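Local coordinates for protein unsaturated chondroitin disaccharide hydrolase (Streptococcus agalactiae, PDB 3ANK) that hydrolyses unsaturated chondroitin, hyaluronan and heparin disaccharides, releasing the unsaturated uronic acid and preferring sulfated glycosaminoglycans, at residues Ser244-Gln249 against Trp291-Thr296; Trp251-Ile256 against Ala309-Gly314. The protein carries 1 engineered substitution. All blocks are in the same frame, centred on the assembly; numbering follows the deposited sequence.

How the interactions relate
From the N terminus the chain first meets Ser244-Gln249, at the start of helix 246-263, and then Trp251-Ile256 further along that helix. It passes through helix 266-281 to the loop Trp291-Thr296, where interaction 1 closes a mostly helical excursion against the helix start. Helix 305-319 follows, and its residues Ala309-Gly314 close interaction 2. The two loops therefore cross, since the segments alternate along the chain. Interaction 1 ties a loop to the N-terminal end of helix 246-263; interaction 2 joins two helices nearer the centre of the chain, within the alpha6/alpha6-barrel. Their centres lie about 13 Å apart, and Trp245 and Trp251 pack together beside the carboxylate of the bound unsaturated sugar.

Interaction 1 of 2, residues Ser244-Gln249 against Trp291-Thr296; sequences SWARGQ and WDLIFT. With GCD (4-deoxy-alpha-L-threo-hex-4-enopyranuronic acid), chain B.
Ser244-Ala246 runs beside Trp291-Leu293 through a single beta bridge between Trp245 and Asp292: Leu293 N donates to Ser244 O at 2.9 Å, nearly straight at 174°, and Ala246 N donates to Trp291 O at 3.0 Å. The carboxylate of Asp292 holds the Ser244 end. Its OD2 takes Ser244 N on the syn side at 3.0 Å, somewhat out of plane, and uses the anti lone pair for Ile294 N, completing an Asx turn within the type I turn Asp292-Phe295. OD1 is engaged by Tyr239 N and Ser243 OG, so the group is fixed on both oxygens. Leu293 reaches across the start of the helix, CD1 meeting Gln249 CG at 3.8 Å with the two side chains at about a right angle and CD2 near Ala246 CB. A water accepts from Arg247 N and donates to Trp291 O, extending the link into the first helical turn. Trp245 occupies the N-cap position; with CG anti to the backbone N (chi1 -178°), its indole reaches the sugar, the ring edge at CH2 standing 3.4 Å from GCD O6B. The Arg247 chain bends at chi3 (71°) to present its guanidinium edge-on to the sugar carboxylate: NE donates to O6B at 2.9 Å and NH2 to O6A at 2.7 Å, both bonds almost straight. Asp304 forms a salt bridge with Arg247 NH1, and Val363 O and Tyr364 O also accept from this guanidinium, which should hold its orientation. The paired N-H groups facing both oxygens make a bidentate carboxylate-binding site for the unsaturated uronic acid in this glycoside hydrolase family 88 pocket.

Interaction 2 of 2, residues Trp251-Ile256 against Ala309-Gly314; sequences WGIYGI and ATAVCG. With GCD (4-deoxy-alpha-L-threo-hex-4-enopyranuronic acid), chain B.
Tyr254 carries its CG anti to the backbone N (chi1 -161°), which lays the phenol against Cys313 and Gly314, while Trp251 CG, anti to its carbonyl carbon, carries the six-membered ring of the indole to Thr310. Cys313 CB sits over one face of the Tyr254 ring, 3.9 Å from the centroid and displaced toward the rim, a CH-pi contact; the sulfur stands farther off and oblique. Gly314 brings its backbone against both Tyr254 and Ile253, its CA lying 3.5 Å from Tyr254 CD2 and 3.7 Å from Ile253 O. With no side chain at Gly314 to intervene, the short helical segments come to 7.6 Å between axes, nearly parallel at 26°. On the flank, Ile253 CG2 rests 3.8 Å from Ala311 O, and Thr310 CG2 touches Trp251 CE3 at 4.0 Å. The pyrrole edge of that indole meets the sugar, NE1 donating to GCD O6B at 3.1 Å with a bend to 150°. Tyr254 OH is hydrogen-bonded to Arg389 of helix 377-391, whose Tyr382 and Glu385 also touch Thr310 and Cys313. Ile253 packs on Thr276 and Phe279 of helix 266-281, setting the contact between neighbouring helices in the interior of the alpha6/alpha6-barrel.

Interaction 1 of 2, residues Ser244-Gln249 against Trp291-Thr296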
ATOM      1  N   SER A 244     -12.962  -9.019   8.846  1.00 19.11           N
ATOM      2  CA  SER A 244     -11.655  -8.951   8.170  1.00 18.92           C
ATOM      3  C   SER A 244     -11.500  -7.655   7.398  1.00 18.00           C
ATOM      4  O   SER A 244     -11.941  -7.557   6.254  1.00 17.56           O
ATOM      5  CB  SER A 244     -11.496 -10.101   7.179  1.00 19.01           C
ATOM      6  OG  SER A 244     -11.554 -11.355   7.825  1.00 22.29           O
ATOM      7  N   TRP A 245     -10.871  -6.672   8.030  1.00 16.89           N
ATOM      8  CA  TRP A 245     -10.590  -5.395   7.407  1.00 16.00           C
ATOM      9  C   TRP A 245      -9.912  -5.626   6.051  1.00 15.61           C
ATOM     10  O   TRP A 245      -8.884  -6.305   5.980  1.00 15.03           O
ATOM     11  CB  TRP A 245      -9.678  -4.618   8.344  1.00 15.86           C
ATOM     12  CG  TRP A 245      -9.313  -3.238   7.905  1.00 16.97           C
ATOM     13  CD1 TRP A 245     -10.104  -2.338   7.256  1.00 17.65           C
ATOM     14  CD2 TRP A 245      -8.068  -2.584   8.146  1.00 18.03           C
ATOM     15  NE1 TRP A 245      -9.420  -1.166   7.066  1.00 18.81           N
ATOM     16  CE2 TRP A 245      -8.162  -1.295   7.599  1.00 18.63           C
ATOM     17  CE3 TRP A 245      -6.879  -2.968   8.770  1.00 18.20           C
ATOM     18  CZ2 TRP A 245      -7.108  -0.388   7.648  1.00 20.32           C
ATOM     19  CZ3 TRP A 245      -5.840  -2.076   8.815  1.00 20.24           C
ATOM     20  CH2 TRP A 245      -5.957  -0.796   8.256  1.00 19.25           C
ATOM     21  N   ALA A 246     -10.490  -5.092   4.977  1.00 14.61           N
ATOM     22  CA  ALA A 246      -9.964  -5.381   3.640  1.00 14.27           C
ATOM     23  C   ALA A 246      -8.555  -4.828   3.413  1.00 14.06           C
ATOM     24  O   ALA A 246      -7.684  -5.529   2.881  1.00 13.79           O
ATOM     25  CB  ALA A 246     -10.931  -4.911   2.548  1.00 14.22           C
ATOM     26  N   ARG A 247      -8.317  -3.583   3.814  1.00 13.91           N
ATOM     27  CA  ARG A 247      -6.992  -2.994   3.611  1.00 14.41           C
ATOM     28  C   ARG A 247      -5.936  -3.691   4.478  1.00 14.36           C
ATOM     29  O   ARG A 247      -4.800  -3.884   4.053  1.00 14.45           O
ATOM     30  CB  ARG A 247      -6.998  -1.477   3.846  1.00 14.06           C
ATOM     31  CG  ARG A 247      -5.627  -0.814   3.615  1.00 15.68           C
ATOM     32  CD  ARG A 247      -5.770   0.672   3.281  1.00 15.76           C
ATOM     33  NE  ARG A 247      -6.182   1.468   4.441  1.00 17.32           N
ATOM     34  CZ  ARG A 247      -7.394   1.980   4.613  1.00 17.48           C
ATOM     35  NH1 ARG A 247      -8.341   1.773   3.703  1.00 18.56           N
ATOM     36  NH2 ARG A 247      -7.659   2.701   5.694  1.00 18.60           N
ATOM     37  N   GLY A 248      -6.325  -4.095   5.685  1.00 14.50           N
ATOM     38  CA  GLY A 248      -5.439  -4.892   6.530  1.00 14.69           C
ATOM     39  C   GLY A 248      -5.019  -6.174   5.834  1.00 14.45           C
ATOM     40  O   GLY A 248      -3.858  -6.579   5.881  1.00 14.41           O
ATOM     41  N   GLN A 249      -5.971  -6.826   5.186  1.00 14.31           N
ATOM     42  CA  GLN A 249      -5.675  -8.050   4.464  1.00 14.47           C
ATOM     43  C   GLN A 249      -4.657  -7.748   3.350  1.00 14.27           C
ATOM     44  O   GLN A 249      -3.698  -8.502   3.139  1.00 14.15           O
ATOM     45  CB  GLN A 249      -6.970  -8.634   3.890  1.00 14.17           C
ATOM     46  CG  GLN A 249      -6.856 -10.066   3.360  1.00 15.24           C
ATOM     47  CD  GLN A 249      -6.620 -11.095   4.463  1.00 17.07           C
ATOM     48  OE1 GLN A 249      -6.137 -12.212   4.205  1.00 17.08           O
ATOM     49  NE2 GLN A 249      -6.968 -10.732   5.691  1.00 13.57           N
ATOM     50  N   TRP A 291     -15.162  -2.747   1.907  1.00 16.66           N
ATOM     51  CA  TRP A 291     -14.207  -2.222   2.883  1.00 16.98           C
ATOM     52  C   TRP A 291     -13.844  -3.260   3.956  1.00 16.95           C
ATOM     53  O   TRP A 291     -12.750  -3.225   4.518  1.00 17.03           O
ATOM     54  CB  TRP A 291     -14.723  -0.931   3.522  1.00 17.42           C
ATOM     55  CG  TRP A 291     -15.806  -1.154   4.539  1.00 18.20           C
ATOM     56  CD1 TRP A 291     -17.154  -1.250   4.304  1.00 20.04           C
ATOM     57  CD2 TRP A 291     -15.635  -1.289   5.958  1.00 19.80           C
ATOM     58  NE1 TRP A 291     -17.830  -1.443   5.491  1.00 20.68           N
ATOM     59  CE2 TRP A 291     -16.919  -1.471   6.520  1.00 19.95           C
ATOM     60  CE3 TRP A 291     -14.520  -1.276   6.805  1.00 19.29           C
ATOM     61  CZ2 TRP A 291     -17.116  -1.638   7.891  1.00 19.72           C
ATOM     62  CZ3 TRP A 291     -14.719  -1.442   8.164  1.00 20.06           C
ATOM     63  CH2 TRP A 291     -16.010  -1.613   8.694  1.00 18.67           C
ATOM     64  N   ASP A 292     -14.769  -4.176   4.227  1.00 17.32           N
ATOM     65  CA  ASP A 292     -14.523  -5.320   5.098  1.00 17.94           C
ATOM     66  C   ASP A 292     -14.942  -6.575   4.340  1.00 18.08           C
ATOM     67  O   ASP A 292     -15.998  -6.607   3.703  1.00 17.77           O
ATOM     68  CB  ASP A 292     -15.282  -5.197   6.436  1.00 18.02           C
ATOM     69  CG  ASP A 292     -14.816  -6.222   7.474  1.00 17.90           C
ATOM     70  OD1 ASP A 292     -14.284  -5.819   8.537  1.00 18.92           O
ATOM     71  OD2 ASP A 292     -14.965  -7.437   7.228  1.00 16.74           O
ATOM     72  N   LEU A 293     -14.107  -7.605   4.397  1.00 18.72           N
ATOM     73  CA  LEU A 293     -14.327  -8.807   3.588  1.00 19.45           C
ATOM     74  C   LEU A 293     -15.523  -9.647   4.034  1.00 20.24           C
ATOM     75  O   LEU A 293     -15.896 -10.599   3.337  1.00 19.85           O
ATOM     76  CB  LEU A 293     -13.056  -9.672   3.515  1.00 19.31           C
ATOM     77  CG  LEU A 293     -11.870  -9.010   2.786  1.00 19.92           C
ATOM     78  CD1 LEU A 293     -10.611  -9.839   2.894  1.00 19.29           C
ATOM     79  CD2 LEU A 293     -12.188  -8.728   1.313  1.00 18.45           C
ATOM     80  N   ILE A 294     -16.127  -9.318   5.177  1.00 20.74           N
ATOM     81  CA  ILE A 294     -17.356 -10.017   5.554  1.00 21.76           C
ATOM     82  C   ILE A 294     -18.536  -9.547   4.710  1.00 22.10           C
ATOM     83  O   ILE A 294     -19.583 -10.200   4.696  1.00 22.39           O
ATOM     84  CB  ILE A 294     -17.715  -9.886   7.064  1.00 22.05           C
ATOM     85  CG1 ILE A 294     -17.984  -8.424   7.445  1.00 22.21           C
ATOM     86  CG2 ILE A 294     -16.631 -10.540   7.929  1.00 23.20           C
ATOM     87  CD1 ILE A 294     -18.743  -8.260   8.767  1.00 24.32           C
ATOM     88  N   PHE A 295     -18.366  -8.426   4.007  1.00 21.84           N
ATOM     89  CA  PHE A 295     -19.414  -7.927   3.113  1.00 22.52           C
ATOM     90  C   PHE A 295     -19.176  -8.280   1.637  1.00 22.99           C
ATOM     91  O   PHE A 295     -18.036  -8.274   1.154  1.00 22.83           O
ATOM     92  CB  PHE A 295     -19.595  -6.409   3.273  1.00 22.34           C
ATOM     93  CG  PHE A 295     -19.880  -5.975   4.687  1.00 22.85           C
ATOM     94  CD1 PHE A 295     -20.980  -6.473   5.368  1.00 23.00           C
ATOM     95  CD2 PHE A 295     -19.058  -5.059   5.331  1.00 22.57           C
ATOM     96  CE1 PHE A 295     -21.251  -6.068   6.669  1.00 23.87           C
ATOM     97  CE2 PHE A 295     -19.327  -4.647   6.638  1.00 23.04           C
ATOM     98  CZ  PHE A 295     -20.423  -5.153   7.306  1.00 22.67           C
ATOM     99  N   THR A 296     -20.256  -8.605   0.930  1.00 23.49           N
ATOM    100  CA  THR A 296     -20.207  -8.822  -0.514  1.00 24.00           C
ATOM    101  C   THR A 296     -21.430  -8.158  -1.168  1.00 24.56           C
ATOM    102  O   THR A 296     -22.092  -7.321  -0.544  1.00 24.62           O
ATOM    103  CB  THR A 296     -20.107 -10.327  -0.872  1.00 24.18           C
ATOM    104  OG1 THR A 296     -19.897 -10.479  -2.283  1.00 24.85           O
ATOM    105  CG2 THR A 296     -21.368 -11.084  -0.460  1.00 23.54           C
TER
HETATM  106  C1  GCD B   2      -3.011   4.696  10.136  1.00 36.90           C
HETATM  107  C2  GCD B   2      -1.829   3.767  10.342  1.00 36.20           C
HETATM  108  C3  GCD B   2      -1.205   3.441   8.991  1.00 35.14           C
HETATM  109  C4  GCD B   2      -2.312   2.851   8.136  1.00 33.66           C
HETATM  110  C5  GCD B   2      -3.638   3.201   8.360  1.00 32.75           C
HETATM  111  C6  GCD B   2      -4.711   2.557   7.505  1.00 29.81           C
HETATM  112  O2  GCD B   2      -0.873   4.411  11.177  1.00 36.30           O
HETATM  113  O3  GCD B   2      -0.174   2.462   9.159  1.00 35.34           O
HETATM  114  O5  GCD B   2      -4.025   4.124   9.294  1.00 35.53           O
HETATM  115  O6A GCD B   2      -5.886   2.919   7.696  1.00 28.82           O
HETATM  116  O6B GCD B   2      -4.357   1.733   6.638  1.00 28.65           O
HETATM  117  O   HOH W   1     -10.605  -1.577   4.013  1.00 14.98           O

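Interaction 2 of 2, residues Trp251-Ile256 against Ala309-Gly314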
ATOM      1  N   TRP A 251      -2.484  -5.182   3.237  1.00 13.90           N
ATOM      2  CA  TRP A 251      -1.177  -4.842   3.814  1.00 13.50           C
ATOM      3  C   TRP A 251      -0.356  -6.131   3.940  1.00 13.09           C
ATOM      4  O   TRP A 251       0.869  -6.126   3.783  1.00 13.14           O
ATOM      5  CB  TRP A 251      -1.311  -4.192   5.205  1.00 13.31           C
ATOM      6  CG  TRP A 251      -1.795  -2.731   5.238  1.00 14.90           C
ATOM      7  CD1 TRP A 251      -2.612  -2.161   6.182  1.00 15.46           C
ATOM      8  CD2 TRP A 251      -1.481  -1.690   4.302  1.00 14.82           C
ATOM      9  NE1 TRP A 251      -2.826  -0.825   5.888  1.00 15.17           N
ATOM     10  CE2 TRP A 251      -2.141  -0.515   4.739  1.00 16.04           C
ATOM     11  CE3 TRP A 251      -0.700  -1.633   3.134  1.00 17.21           C
ATOM     12  CZ2 TRP A 251      -2.047   0.705   4.049  1.00 16.78           C
ATOM     13  CZ3 TRP A 251      -0.610  -0.419   2.444  1.00 16.84           C
ATOM     14  CH2 TRP A 251      -1.278   0.731   2.908  1.00 17.91           C
ATOM     15  N   GLY A 252      -1.036  -7.229   4.261  1.00 12.64           N
ATOM     16  CA  GLY A 252      -0.376  -8.539   4.361  1.00 12.06           C
ATOM     17  C   GLY A 252       0.005  -9.060   2.982  1.00 12.30           C
ATOM     18  O   GLY A 252       1.111  -9.533   2.772  1.00 12.38           O
ATOM     19  N   ILE A 253      -0.922  -8.956   2.033  1.00 11.92           N
ATOM     20  CA  ILE A 253      -0.700  -9.453   0.686  1.00 11.81           C
ATOM     21  C   ILE A 253       0.494  -8.773  -0.002  1.00 11.90           C
ATOM     22  O   ILE A 253       1.252  -9.420  -0.730  1.00 11.74           O
ATOM     23  CB  ILE A 253      -1.971  -9.305  -0.154  1.00 11.60           C
ATOM     24  CG1 ILE A 253      -3.044 -10.260   0.405  1.00 11.15           C
ATOM     25  CG2 ILE A 253      -1.675  -9.594  -1.632  1.00 11.74           C
ATOM     26  CD1 ILE A 253      -4.471  -9.989  -0.109  1.00 12.04           C
ATOM     27  N   TYR A 254       0.664  -7.481   0.255  1.00 11.82           N
ATOM     28  CA  TYR A 254       1.811  -6.738  -0.265  1.00 12.02           C
ATOM     29  C   TYR A 254       3.031  -6.827   0.663  1.00 12.01           C
ATOM     30  O   TYR A 254       4.158  -7.027   0.205  1.00 12.64           O
ATOM     31  CB  TYR A 254       1.426  -5.273  -0.512  1.00 12.10           C
ATOM     32  CG  TYR A 254       2.355  -4.520  -1.460  1.00 13.38           C
ATOM     33  CD1 TYR A 254       2.190  -3.159  -1.684  1.00 14.10           C
ATOM     34  CD2 TYR A 254       3.399  -5.167  -2.124  1.00 14.81           C
ATOM     35  CE1 TYR A 254       3.023  -2.458  -2.550  1.00 13.14           C
ATOM     36  CE2 TYR A 254       4.253  -4.463  -2.993  1.00 14.36           C
ATOM     37  CZ  TYR A 254       4.050  -3.107  -3.201  1.00 15.08           C
ATOM     38  OH  TYR A 254       4.888  -2.390  -4.052  1.00 14.53           O
ATOM     39  N   GLY A 255       2.821  -6.688   1.965  1.00 11.49           N
ATOM     40  CA  GLY A 255       3.958  -6.678   2.885  1.00 11.70           C
ATOM     41  C   GLY A 255       4.743  -7.973   2.900  1.00 11.39           C
ATOM     42  O   GLY A 255       5.956  -7.974   3.132  1.00 11.42           O
ATOM     43  N   ILE A 256       4.062  -9.094   2.669  1.00 11.73           N
ATOM     44  CA  ILE A 256       4.735 -10.396   2.707  1.00 11.39           C
ATOM     45  C   ILE A 256       5.767 -10.560   1.582  1.00 11.61           C
ATOM     46  O   ILE A 256       6.948 -10.871   1.848  1.00 11.23           O
ATOM     47  CB  ILE A 256       3.719 -11.576   2.761  1.00 11.60           C
ATOM     48  CG1 ILE A 256       2.985 -11.577   4.119  1.00 10.95           C
ATOM     49  CG2 ILE A 256       4.419 -12.925   2.577  1.00 12.24           C
ATOM     50  CD1 ILE A 256       1.809 -12.585   4.201  1.00  7.60           C
ATOM     51  N   ALA A 309      -6.325  -2.115  -4.899  1.00 11.70           N
ATOM     52  CA  ALA A 309      -5.134  -1.626  -5.598  1.00 11.64           C
ATOM     53  C   ALA A 309      -3.859  -2.135  -4.934  1.00 11.43           C
ATOM     54  O   ALA A 309      -2.893  -2.494  -5.605  1.00 11.67           O
ATOM     55  CB  ALA A 309      -5.127  -0.101  -5.636  1.00 11.65           C
ATOM     56  N   THR A 310      -3.870  -2.156  -3.609  1.00 10.86           N
ATOM     57  CA  THR A 310      -2.749  -2.634  -2.825  1.00 11.02           C
ATOM     58  C   THR A 310      -2.525  -4.134  -3.036  1.00 10.94           C
ATOM     59  O   THR A 310      -1.394  -4.577  -3.191  1.00 11.56           O
ATOM     60  CB  THR A 310      -2.998  -2.355  -1.337  1.00 10.77           C
ATOM     61  OG1 THR A 310      -3.169  -0.945  -1.171  1.00 11.70           O
ATOM     62  CG2 THR A 310      -1.794  -2.832  -0.479  1.00 10.45           C
ATOM     63  N   ALA A 311      -3.603  -4.908  -3.042  1.00 10.78           N
ATOM     64  CA  ALA A 311      -3.518  -6.352  -3.309  1.00 10.64           C
ATOM     65  C   ALA A 311      -2.960  -6.653  -4.702  1.00 10.44           C
ATOM     66  O   ALA A 311      -2.188  -7.605  -4.887  1.00 10.11           O
ATOM     67  CB  ALA A 311      -4.904  -7.019  -3.145  1.00 10.79           C
ATOM     68  N   VAL A 312      -3.372  -5.863  -5.690  1.00  9.89           N
ATOM     69  CA  VAL A 312      -2.829  -6.010  -7.035  1.00  9.96           C
ATOM     70  C   VAL A 312      -1.290  -5.859  -7.023  1.00 10.05           C
ATOM     71  O   VAL A 312      -0.574  -6.672  -7.595  1.00  9.76           O
ATOM     72  CB  VAL A 312      -3.487  -5.008  -8.036  1.00 10.00           C
ATOM     73  CG1 VAL A 312      -2.682  -4.952  -9.319  1.00  9.59           C
ATOM     74  CG2 VAL A 312      -4.957  -5.419  -8.340  1.00  9.08           C
ATOM     75  N   CYS A 313      -0.784  -4.832  -6.345  1.00 10.36           N
ATOM     76  CA  CYS A 313       0.667  -4.604  -6.283  1.00 10.32           C
ATOM     77  C   CYS A 313       1.359  -5.782  -5.596  1.00 10.57           C
ATOM     78  O   CYS A 313       2.419  -6.240  -6.040  1.00 10.58           O
ATOM     79  CB  CYS A 313       0.989  -3.314  -5.516  1.00 10.36           C
ATOM     80  SG  CYS A 313       0.449  -1.792  -6.341  1.00 11.63           S
ATOM     81  N   GLY A 314       0.749  -6.262  -4.516  1.00 10.06           N
ATOM     82  CA  GLY A 314       1.266  -7.417  -3.788  1.00 10.38           C
ATOM     83  C   GLY A 314       1.328  -8.694  -4.605  1.00  9.99           C
ATOM     84  O   GLY A 314       2.340  -9.391  -4.618  1.00  9.81           O
TER
HETATM   85  C1  GCD B   2      -3.011   4.696  10.136  1.00 36.90           C
HETATM   86  C2  GCD B   2      -1.829   3.767  10.342  1.00 36.20           C
HETATM   87  C3  GCD B   2      -1.205   3.441   8.991  1.00 35.14           C
HETATM   88  C4  GCD B   2      -2.312   2.851   8.136  1.00 33.66           C
HETATM   89  C5  GCD B   2      -3.638   3.201   8.360  1.00 32.75           C
HETATM   90  C6  GCD B   2      -4.711   2.557   7.505  1.00 29.81           C
HETATM   91  O2  GCD B   2      -0.873   4.411  11.177  1.00 36.30           O
HETATM   92  O3  GCD B   2      -0.174   2.462   9.159  1.00 35.34           O
HETATM   93  O5  GCD B   2      -4.025   4.124   9.294  1.00 35.53           O
HETATM   94  O6A GCD B   2      -5.886   2.919   7.696  1.00 28.82           O
HETATM   95  O6B GCD B   2      -4.357   1.733   6.638  1.00 28.65           O